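PDB 5JJV: tyrosine recombinase XerH from Helicobacter pylori, which cuts and rejoins DNA as a site-specific tyrosine recombinase acting at difH sites, and takes part in chromosome segregation. Local coordinates for the interface of chains A and B. Numbering follows the deposited sequence. Chains: chain A/B, Tyrosine recombinase XerH.

The interface of chains A and B. Residues chain A 107-109, 111; chain B 2, 26, 29, 139, 143.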
ATOM      1  N   GLU A 107      12.283 -19.836   9.815  1.00 63.81           N
ATOM      2  CA  GLU A 107      11.495 -19.670   8.599  1.00 63.93           C
ATOM      3  C   GLU A 107      12.093 -20.443   7.426  1.00 63.70           C
ATOM      4  O   GLU A 107      11.404 -20.731   6.449  1.00 63.41           O
ATOM      5  CB  GLU A 107      11.366 -18.188   8.246  1.00 66.37           C
ATOM      6  CG  GLU A 107      10.592 -17.384   9.277  1.00 68.67           C
ATOM      7  CD  GLU A 107      10.377 -15.946   8.855  1.00 72.34           C
ATOM      8  OE1 GLU A 107      10.816 -15.578   7.745  1.00 79.21           O
ATOM      9  OE2 GLU A 107       9.766 -15.183   9.634  1.00 69.72           O
ATOM     10  N   VAL A 108      13.372 -20.782   7.532  1.00 66.17           N
ATOM     11  CA  VAL A 108      14.039 -21.560   6.495  1.00 66.85           C
ATOM     12  C   VAL A 108      13.563 -23.012   6.525  1.00 67.96           C
ATOM     13  O   VAL A 108      13.353 -23.630   5.480  1.00 66.59           O
ATOM     14  CB  VAL A 108      15.566 -21.507   6.653  1.00 62.90           C
ATOM     15  CG1 VAL A 108      16.243 -22.312   5.560  1.00 62.93           C
ATOM     16  CG2 VAL A 108      16.041 -20.065   6.620  1.00 61.08           C
ATOM     17  N   MET A 109      13.385 -23.548   7.729  1.00 67.40           N
ATOM     18  CA  MET A 109      12.837 -24.889   7.890  1.00 64.44           C
ATOM     19  C   MET A 109      11.379 -24.927   7.443  1.00 59.60           C
ATOM     20  O   MET A 109      10.943 -25.881   6.797  1.00 63.65           O
ATOM     21  CB  MET A 109      12.953 -25.356   9.342  1.00 58.77           C
ATOM     22  CG  MET A 109      12.285 -26.696   9.610  1.00 59.95           C
ATOM     23  SD  MET A 109      12.223 -27.129  11.359  1.00 87.98           S
ATOM     24  CE  MET A 109      13.969 -27.204  11.751  1.00 67.09           C
ATOM     25  N   ALA A 111       9.982 -23.037   5.253  1.00 62.07           N
ATOM     26  CA  ALA A 111       9.950 -22.926   3.801  1.00 61.22           C
ATOM     27  C   ALA A 111      10.091 -24.304   3.168  1.00 63.40           C
ATOM     28  O   ALA A 111       9.408 -24.622   2.193  1.00 60.22           O
ATOM     29  CB  ALA A 111      11.050 -21.999   3.311  1.00 61.33           C
TER
ATOM     30  N   MET B   2      18.707 -26.039  10.396  1.00 89.11           N
ATOM     31  CA  MET B   2      18.967 -25.164   9.261  1.00 86.08           C
ATOM     32  C   MET B   2      19.998 -24.100   9.624  1.00 85.00           C
ATOM     33  O   MET B   2      20.379 -23.281   8.788  1.00 82.88           O
ATOM     34  CB  MET B   2      17.676 -24.503   8.775  1.00 85.94           C
ATOM     35  CG  MET B   2      16.625 -25.478   8.273  1.00 88.41           C
ATOM     36  SD  MET B   2      17.248 -26.623   7.027  1.00 84.72           S
ATOM     37  CE  MET B   2      17.850 -25.499   5.772  1.00 85.92           C
ATOM     38  N   TYR B  26      17.444 -23.084  -0.266  1.00 63.07           N
ATOM     39  CA  TYR B  26      16.359 -22.339   0.359  1.00 60.61           C
ATOM     40  C   TYR B  26      15.504 -21.643  -0.693  1.00 61.62           C
ATOM     41  O   TYR B  26      14.281 -21.563  -0.560  1.00 60.59           O
ATOM     42  CB  TYR B  26      16.908 -21.312   1.352  1.00 56.93           C
ATOM     43  CG  TYR B  26      15.903 -20.253   1.737  1.00 54.58           C
ATOM     44  CD1 TYR B  26      14.868 -20.539   2.617  1.00 56.06           C
ATOM     45  CD2 TYR B  26      15.985 -18.966   1.216  1.00 54.60           C
ATOM     46  CE1 TYR B  26      13.942 -19.573   2.969  1.00 62.09           C
ATOM     47  CE2 TYR B  26      15.064 -17.994   1.563  1.00 58.43           C
ATOM     48  CZ  TYR B  26      14.045 -18.304   2.439  1.00 59.20           C
ATOM     49  OH  TYR B  26      13.127 -17.344   2.789  1.00 54.65           O
ATOM     50  N   THR B  29      12.939 -23.702  -2.420  1.00 60.13           N
ATOM     51  CA  THR B  29      11.767 -23.994  -1.601  1.00 61.14           C
ATOM     52  C   THR B  29      10.894 -22.758  -1.411  1.00 58.12           C
ATOM     53  O   THR B  29       9.730 -22.865  -1.021  1.00 58.84           O
ATOM     54  CB  THR B  29      12.166 -24.535  -0.215  1.00 62.37           C
ATOM     55  OG1 THR B  29      12.726 -23.476   0.573  1.00 61.16           O
ATOM     56  CG2 THR B  29      13.184 -25.653  -0.350  1.00 64.12           C
ATOM     57  N   TYR B 139      21.115 -14.215   3.933  1.00 62.53           N
ATOM     58  CA  TYR B 139      20.843 -15.573   4.389  1.00 64.75           C
ATOM     59  C   TYR B 139      21.871 -16.009   5.429  1.00 67.93           C
ATOM     60  O   TYR B 139      21.518 -16.551   6.477  1.00 63.37           O
ATOM     61  CB  TYR B 139      20.844 -16.538   3.200  1.00 62.40           C
ATOM     62  CG  TYR B 139      20.568 -17.984   3.551  1.00 67.29           C
ATOM     63  CD1 TYR B 139      21.606 -18.856   3.861  1.00 68.38           C
ATOM     64  CD2 TYR B 139      19.273 -18.484   3.554  1.00 68.28           C
ATOM     65  CE1 TYR B 139      21.360 -20.178   4.177  1.00 68.23           C
ATOM     66  CE2 TYR B 139      19.017 -19.807   3.868  1.00 70.37           C
ATOM     67  CZ  TYR B 139      20.065 -20.649   4.178  1.00 70.13           C
ATOM     68  OH  TYR B 139      19.817 -21.966   4.491  1.00 73.61           O
ATOM     69  N   GLN B 143      21.375 -17.150   9.269  1.00 68.98           N
ATOM     70  CA  GLN B 143      21.488 -18.587   9.504  1.00 70.83           C
ATOM     71  C   GLN B 143      22.786 -19.030  10.182  1.00 73.59           C
ATOM     72  O   GLN B 143      22.915 -20.195  10.559  1.00 73.43           O
ATOM     73  CB  GLN B 143      21.330 -19.341   8.181  1.00 67.04           C
ATOM     74  CG  GLN B 143      19.978 -19.135   7.517  1.00 68.55           C
ATOM     75  CD  GLN B 143      18.824 -19.440   8.447  1.00 72.30           C
ATOM     76  OE1 GLN B 143      18.049 -18.553   8.805  1.00 74.54           O
ATOM     77  NE2 GLN B 143      18.696 -20.702   8.841  1.00 72.73           N
TER
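A:Val108, in the first turn of helix 107-118, inserts its branched side chain into a pocket that B:Met2, B:Tyr26, B:Tyr139 and B:Gln143 build on the partner, a worked example of a small apolar knob seated in a composite socket. The two methyls divide the work. CG1, anti to the backbone N (chi1 -179°), points into the socket, where it meets B:Met2 CE at 3.6 Å and B:Tyr26 CD1 at 3.7 Å, with the phenol oxygen of B:Tyr139 close by. CG2 turns instead to the carboxamide of B:Gln143, whose CD is 3.4 Å from it. The valine and glutamine side chains approach from opposite directions, whereas B:Tyr26 runs at about a right angle to the valine. Farther along, A:Ala111 CB packs at 3.8 Å from B:Tyr26 CE1, on the opposite side of the ring plane from the valine CG1, and also touches the hydroxyl of B:Thr29. At the other flank B:Met2, bent at chi2 (-52°) and chi3 (-57°), lays CG 3.8 Å from A:Met109 CB while its CE curls back to the valine.

Behind this shell, B:Gln143 NE2 donates to the backbone B:Met2 O at 3.1 Å, approaching from above the carbonyl plane; the bond ties the N-terminal segment to the end of helix 123-143 and helps fix the amide's rotation. B:Gln143 CG lies over the centre of the B:Tyr139 ring, and the B:Thr29 hydroxyl OG1 hydrogen-bonds to the backbone B:Tyr26 O in helix 12-30. The patch docks helix 107-118 of the core-binding domain on the N-terminal segment and helices 12-30 and 123-143 of the next protomer, its centre about 23 Å from the active-site B:Lys240, and probably helps assemble recombinase subunits on DNA.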